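Local coordinates for protein ribokinase (Staphylococcus aureus, PDB 3RY7) that catalyses the ATP- and magnesium-dependent phosphorylation of D-ribose at O-5, supplying ribose 5-phosphate for nucleotide synthesis or the pentose phosphate pathway, at residues A[14-19]-A[36-41]; A[94-99]-A[110-115]. All blocks are in the same frame, centred on the assembly; numbering follows the deposited sequence.

Interaction 1. Residues A[14-19]-A[36-41]; sequences DQFLTV and KAFGGG. With GOL (glycerol), chain B.
Asp-14 and Phe-38 form an antiparallel hydrogen-bonded pair, Asp-14 N lying 2.8 Å from Phe-38 O while the amide of Phe-38 returns a bond to Asp-14 O. Two residues on, Phe-16 and Lys-36 repeat this pair of hydrogen bonds, with Phe-16 N 2.9 Å from Lys-36 O. The two short strands run at 139° to each other.

The side chain of Asp-14 starts with CB, 3.6 Å from Phe-38 O. Its CG stands anti to the carbonyl carbon (chi1 -66°) and faces Gly-40 CA. Beyond it the carboxylate divides its work: OD1 accepts a hydrogen bond from O2 of a bound glycerol at 2.8 Å, and OD2 accepts one from glycerol O3 at 3.0 Å. OD2 also sits 3.4 Å from Gly-40 CA, a close approach to a residue without a side chain. Gly-41 N offers glycerol O2 a weak bond as well.

On the same face of the sheet as Asp-14, Phe-16 brings CD2 to within 3.5 Å of Phe-38 CD1, in the plane of the Phe-38 ring and at its edge; the ring planes are inclined at 66°. Lys-288 of the second subunit makes a cation-pi contact with Phe-16, and His-289 of that subunit packs on Phe-38. The other face carries Gln-15, its chain bent at chi2, and Ala-37; Gln-15 OE1 lies 3.3 Å from Ala-37 CB.

Glu-142 and Asn-12 also bond the glycerol, which thus occupies the substrate site to which Asp-14 and Gly-41 belong, probably in place of ribose. A lid strand leading through consecutive glycines to the N-cap of helix 42-52, beside a sugar-binding aspartate, is characteristic of the pfkB-family ribokinase fold.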
loop_
_atom_site.group_PDB
_atom_site.type_symbol
_atom_site.label_atom_id
_atom_site.label_comp_id
_atom_site.label_asym_id
_atom_site.label_seq_id
_atom_site.Cartn_x
_atom_site.Cartn_y
_atom_site.Cartn_z
ATOM N N ASP A 14 -14.921 9.065 -2.309
ATOM C CA ASP A 14 -14.231 8.992 -3.593
ATOM C C ASP A 14 -14.568 7.693 -4.333
ATOM O O ASP A 14 -14.319 6.607 -3.832
ATOM C CB ASP A 14 -12.717 9.064 -3.382
ATOM C CG ASP A 14 -12.247 10.409 -2.826
ATOM O OD1 ASP A 14 -13.048 11.375 -2.763
ATOM O OD2 ASP A 14 -11.057 10.492 -2.461
ATOM N N GLN A 15 -15.139 7.815 -5.521
ATOM C CA GLN A 15 -15.372 6.662 -6.377
ATOM C C GLN A 15 -14.299 6.501 -7.434
ATOM O O GLN A 15 -14.258 7.254 -8.400
ATOM C CB GLN A 15 -16.701 6.784 -7.085
ATOM C CG GLN A 15 -17.647 5.706 -6.673
ATOM C CD GLN A 15 -18.306 6.055 -5.376
ATOM O OE1 GLN A 15 -18.331 5.262 -4.438
ATOM N NE2 GLN A 15 -18.834 7.262 -5.308
ATOM N N PHE A 16 -13.462 5.490 -7.262
ATOM C CA PHE A 16 -12.364 5.230 -8.190
ATOM C C PHE A 16 -12.698 4.168 -9.238
ATOM O O PHE A 16 -13.060 3.036 -8.898
ATOM C CB PHE A 16 -11.127 4.794 -7.414
ATOM C CG PHE A 16 -10.442 5.912 -6.692
ATOM C CD1 PHE A 16 -9.412 6.615 -7.306
ATOM C CD2 PHE A 16 -10.820 6.261 -5.398
ATOM C CE1 PHE A 16 -8.764 7.647 -6.644
ATOM C CE2 PHE A 16 -10.176 7.288 -4.726
ATOM C CZ PHE A 16 -9.142 7.984 -5.355
ATOM N N LEU A 17 -12.567 4.548 -10.507
ATOM C CA LEU A 17 -12.655 3.614 -11.627
ATOM C C LEU A 17 -11.296 3.523 -12.310
ATOM O O LEU A 17 -10.836 4.498 -12.907
ATOM C CB LEU A 17 -13.674 4.111 -12.640
ATOM C CG LEU A 17 -14.024 3.158 -13.786
ATOM C CD1 LEU A 17 -14.802 1.966 -13.253
ATOM C CD2 LEU A 17 -14.823 3.883 -14.862
ATOM N N THR A 18 -10.646 2.369 -12.216
ATOM C CA THR A 18 -9.351 2.197 -12.862
ATOM C C THR A 18 -9.537 1.655 -14.267
ATOM O O THR A 18 -10.054 0.557 -14.456
ATOM C CB THR A 18 -8.441 1.242 -12.096
ATOM O OG1 THR A 18 -8.299 1.689 -10.744
ATOM C CG2 THR A 18 -7.069 1.185 -12.752
ATOM N N VAL A 19 -9.138 2.447 -15.250
ATOM C CA VAL A 19 -9.130 2.004 -16.630
ATOM C C VAL A 19 -7.690 1.811 -17.098
ATOM O O VAL A 19 -6.731 1.998 -16.333
ATOM C CB VAL A 19 -9.848 3.005 -17.546
ATOM C CG1 VAL A 19 -11.217 3.341 -16.978
ATOM C CG2 VAL A 19 -9.015 4.267 -17.701
ATOM N N LYS A 36 -14.651 1.508 -6.953
ATOM C CA LYS A 36 -14.375 1.247 -5.582
ATOM C C LYS A 36 -14.446 2.518 -4.772
ATOM O O LYS A 36 -13.956 3.534 -5.180
ATOM C CB LYS A 36 -13.055 0.571 -5.411
ATOM C CG LYS A 36 -13.187 -0.942 -5.426
ATOM C CD LYS A 36 -13.688 -1.565 -4.101
ATOM C CE LYS A 36 -14.065 -3.032 -4.284
ATOM N NZ LYS A 36 -12.890 -3.963 -4.217
ATOM N N ALA A 37 -15.079 2.431 -3.629
ATOM C CA ALA A 37 -15.321 3.611 -2.809
ATOM C C ALA A 37 -14.245 3.707 -1.743
ATOM O O ALA A 37 -13.921 2.716 -1.092
ATOM C CB ALA A 37 -16.706 3.559 -2.174
ATOM N N PHE A 38 -13.680 4.901 -1.587
ATOM C CA PHE A 38 -12.710 5.161 -0.538
ATOM C C PHE A 38 -13.041 6.499 0.132
ATOM O O PHE A 38 -13.742 7.326 -0.438
ATOM C CB PHE A 38 -11.299 5.239 -1.126
ATOM C CG PHE A 38 -10.753 3.920 -1.626
ATOM C CD1 PHE A 38 -10.521 3.716 -2.983
ATOM C CD2 PHE A 38 -10.440 2.904 -0.740
ATOM C CE1 PHE A 38 -9.995 2.512 -3.450
ATOM C CE2 PHE A 38 -9.914 1.701 -1.197
ATOM C CZ PHE A 38 -9.692 1.508 -2.554
ATOM N N GLY A 39 -12.516 6.708 1.335
ATOM C CA GLY A 39 -12.721 7.955 2.046
ATOM C C GLY A 39 -11.920 9.065 1.399
ATOM O O GLY A 39 -10.784 8.852 0.959
ATOM N N GLY A 40 -12.519 10.252 1.335
ATOM C CA GLY A 40 -11.879 11.418 0.758
ATOM C C GLY A 40 -12.408 12.716 1.377
ATOM O O GLY A 40 -13.033 12.709 2.444
ATOM N N GLY A 41 -12.164 13.834 0.708
ATOM C CA GLY A 41 -12.436 15.135 1.300
ATOM C C GLY A 41 -11.198 15.727 1.962
ATOM O O GLY A 41 -10.565 15.098 2.828
HETATM C C1 GOL B . -10.612 15.556 -3.415
HETATM O O1 GOL B . -10.914 16.432 -2.340
HETATM C C2 GOL B . -10.883 14.112 -2.972
HETATM O O2 GOL B . -12.293 14.026 -2.776
HETATM C C3 GOL B . -10.219 13.940 -1.618
HETATM O O3 GOL B . -9.364 12.808 -1.615
#

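Interaction 2. Residues A[94-99]-A[110-115]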
loop_
_atom_site.group_PDB
_atom_site.type_symbol
_atom_site.label_atom_id
_atom_site.label_comp_id
_atom_site.label_asym_id
_atom_site.label_seq_id
_atom_site.Cartn_x
_atom_site.Cartn_y
_atom_site.Cartn_z
ATOM N N THR A 94 -24.370 13.007 0.441
ATOM C CA THR A 94 -23.000 13.211 0.873
ATOM C C THR A 94 -22.119 13.629 -0.297
ATOM O O THR A 94 -22.320 13.186 -1.431
ATOM C CB THR A 94 -22.448 11.955 1.525
ATOM O OG1 THR A 94 -23.296 11.627 2.628
ATOM C CG2 THR A 94 -21.009 12.185 2.014
ATOM N N GLY A 95 -21.172 14.520 -0.029
ATOM C CA GLY A 95 -20.236 14.964 -1.052
ATOM C C GLY A 95 -19.494 13.769 -1.637
ATOM O O GLY A 95 -19.226 12.802 -0.927
ATOM N N GLN A 96 -19.165 13.845 -2.923
ATOM C CA GLN A 96 -18.523 12.734 -3.622
ATOM C C GLN A 96 -17.530 13.197 -4.686
ATOM O O GLN A 96 -17.688 14.269 -5.293
ATOM C CB GLN A 96 -19.580 11.849 -4.287
ATOM C CG GLN A 96 -20.467 11.169 -3.294
ATOM C CD GLN A 96 -21.730 10.641 -3.928
ATOM O OE1 GLN A 96 -21.673 9.860 -4.874
ATOM N NE2 GLN A 96 -22.882 11.051 -3.400
ATOM N N ALA A 97 -16.512 12.377 -4.919
ATOM C CA ALA A 97 -15.609 12.613 -6.032
ATOM C C ALA A 97 -15.591 11.391 -6.949
ATOM O O ALA A 97 -15.564 10.238 -6.491
ATOM C CB ALA A 97 -14.203 12.937 -5.529
ATOM N N PHE A 98 -15.601 11.657 -8.244
ATOM C CA PHE A 98 -15.582 10.605 -9.244
ATOM C C PHE A 98 -14.265 10.695 -10.003
ATOM O O PHE A 98 -14.022 11.637 -10.769
ATOM C CB PHE A 98 -16.801 10.751 -10.140
ATOM C CG PHE A 98 -18.086 10.940 -9.360
ATOM C CD1 PHE A 98 -18.609 12.205 -9.145
ATOM C CD2 PHE A 98 -18.746 9.840 -8.799
ATOM C CE1 PHE A 98 -19.790 12.382 -8.414
ATOM C CE2 PHE A 98 -19.926 10.005 -8.059
ATOM C CZ PHE A 98 -20.445 11.280 -7.870
ATOM N N ILE A 99 -13.409 9.715 -9.743
ATOM C CA ILE A 99 -12.021 9.730 -10.184
ATOM C C ILE A 99 -11.702 8.565 -11.132
ATOM O O ILE A 99 -11.805 7.393 -10.747
ATOM C CB ILE A 99 -11.096 9.640 -8.956
ATOM C CG1 ILE A 99 -11.388 10.812 -8.002
ATOM C CG2 ILE A 99 -9.643 9.634 -9.378
ATOM C CD1 ILE A 99 -10.800 10.650 -6.614
ATOM N N TYR A 110 -13.844 14.593 -10.918
ATOM C CA TYR A 110 -14.981 15.498 -10.757
ATOM C C TYR A 110 -15.432 15.509 -9.297
ATOM O O TYR A 110 -15.485 14.457 -8.650
ATOM C CB TYR A 110 -16.158 15.083 -11.620
ATOM C CG TYR A 110 -15.871 15.017 -13.083
ATOM C CD1 TYR A 110 -15.418 13.844 -13.665
ATOM C CD2 TYR A 110 -16.089 16.115 -13.898
ATOM C CE1 TYR A 110 -15.184 13.771 -15.029
ATOM C CE2 TYR A 110 -15.851 16.060 -15.254
ATOM C CZ TYR A 110 -15.396 14.885 -15.819
ATOM O OH TYR A 110 -15.158 14.820 -17.175
ATOM N N VAL A 111 -15.763 16.692 -8.783
ATOM C CA VAL A 111 -16.155 16.831 -7.384
ATOM C C VAL A 111 -17.597 17.332 -7.260
ATOM O O VAL A 111 -17.983 18.333 -7.857
ATOM C CB VAL A 111 -15.200 17.753 -6.598
ATOM C CG1 VAL A 111 -15.739 17.994 -5.190
ATOM C CG2 VAL A 111 -13.797 17.151 -6.544
ATOM N N TYR A 112 -18.391 16.590 -6.504
ATOM C CA TYR A 112 -19.757 16.974 -6.207
ATOM C C TYR A 112 -19.761 17.494 -4.788
ATOM O O TYR A 112 -19.388 16.770 -3.854
ATOM C CB TYR A 112 -20.682 15.768 -6.344
ATOM C CG TYR A 112 -22.049 15.924 -5.709
ATOM C CD1 TYR A 112 -22.971 16.855 -6.191
ATOM C CD2 TYR A 112 -22.418 15.124 -4.637
ATOM C CE1 TYR A 112 -24.227 16.977 -5.597
ATOM C CE2 TYR A 112 -23.652 15.228 -4.056
ATOM C CZ TYR A 112 -24.553 16.145 -4.526
ATOM O OH TYR A 112 -25.778 16.221 -3.909
ATOM N N GLY A 113 -20.138 18.768 -4.637
ATOM C CA GLY A 113 -20.138 19.412 -3.335
ATOM C C GLY A 113 -21.062 18.734 -2.344
ATOM O O GLY A 113 -20.667 18.456 -1.208
ATOM N N GLY A 114 -22.292 18.467 -2.775
ATOM C CA GLY A 114 -23.272 17.801 -1.930
ATOM C C GLY A 114 -23.431 18.467 -0.577
ATOM O O GLY A 114 -23.398 19.694 -0.487
ATOM N N ALA A 115 -23.592 17.658 0.465
ATOM C CA ALA A 115 -23.803 18.153 1.834
ATOM C C ALA A 115 -22.730 19.142 2.302
ATOM O O ALA A 115 -23.035 20.056 3.064
ATOM C CB ALA A 115 -23.902 16.986 2.820
#
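Thr-94 meets Tyr-112 through its carbonyl: Thr-94 O lies 3.6 Å from Tyr-112 CE2, near the ring plane and at its edge. The same oxygen accepts a hydrogen bond of 3.0 Å from Gln-96 NE2, nearly in the amide plane of that side chain. Thr-94 CA rests against the methyl of Ala-115, and Thr-94 OG1 turns to Asp-66 and the amide of Gly-64.

Gly-95 follows with its CA 3.4 Å from Tyr-112 O, close to the Gly-113 carbonyl too. Regular antiparallel pairing then begins. Gln-96 and Tyr-112 exchange two backbone bonds, and the one from Tyr-112 N to Gln-96 O is short, at 2.7 Å, and nearly straight. Tyr-112 CG is anti to its own backbone N (chi1 164°), and the ring edge is presented to Thr-94 O and Gln-96 N; Gly-114 N sits 3.5 Å above the centre of the Tyr-112 ring.

Ala-97 pairs with Val-111 without mutual backbone bonds, but Ala-97 CA makes a C-H...O contact of 3.2 Å with Tyr-110 O. Its methyl is on the face with Val-111, loosely packed against CG2. Phe-98 and Tyr-110 again exchange two backbone hydrogen bonds: Phe-98 N is 2.8 Å from Tyr-110 O, and Tyr-110 N reaches back to Phe-98 O. Phe-98 and Tyr-112 lie side by side and point the same way, Phe-98 CE1 being 4.1 Å from Tyr-112 CB.

The attraction is therefore mainly backbone bonding, supplemented by aromatic C-H edges beside carbonyl oxygens and by modest apolar packing. Phe-98, Tyr-110, Tyr-112 and Gln-96 share one face; the other bears small Ala-97, which packs against Asp-14 close to the bound glycerol. Such chemistry is consistent with a hairpin held mainly by its backbone, which places the apolar methyl of Ala-97 beside the sugar-binding Asp-14.

From the N terminus the chain leaves the large sheet after strand 4-8 and enters the four-stranded lid sheet with strand 12-18. Interaction 1 closes the loop between residues 19 and 36, and the chain then continues into helix 42-52 and back to the large sheet. It returns to the lid in strand 95-101, where interaction 2 closes the hairpin with strand 107-112. The two contacts follow in series, neither nested nor crossed. They join where strands 12-18 and 95-101 run parallel: Gln-15 N is 2.6 Å from Ala-97 O, a probable hydrogen bond, and Phe-16 packs on Ile-99. The outermost lid strands, 36-40 and 107-112, are thus linked through the two central ones.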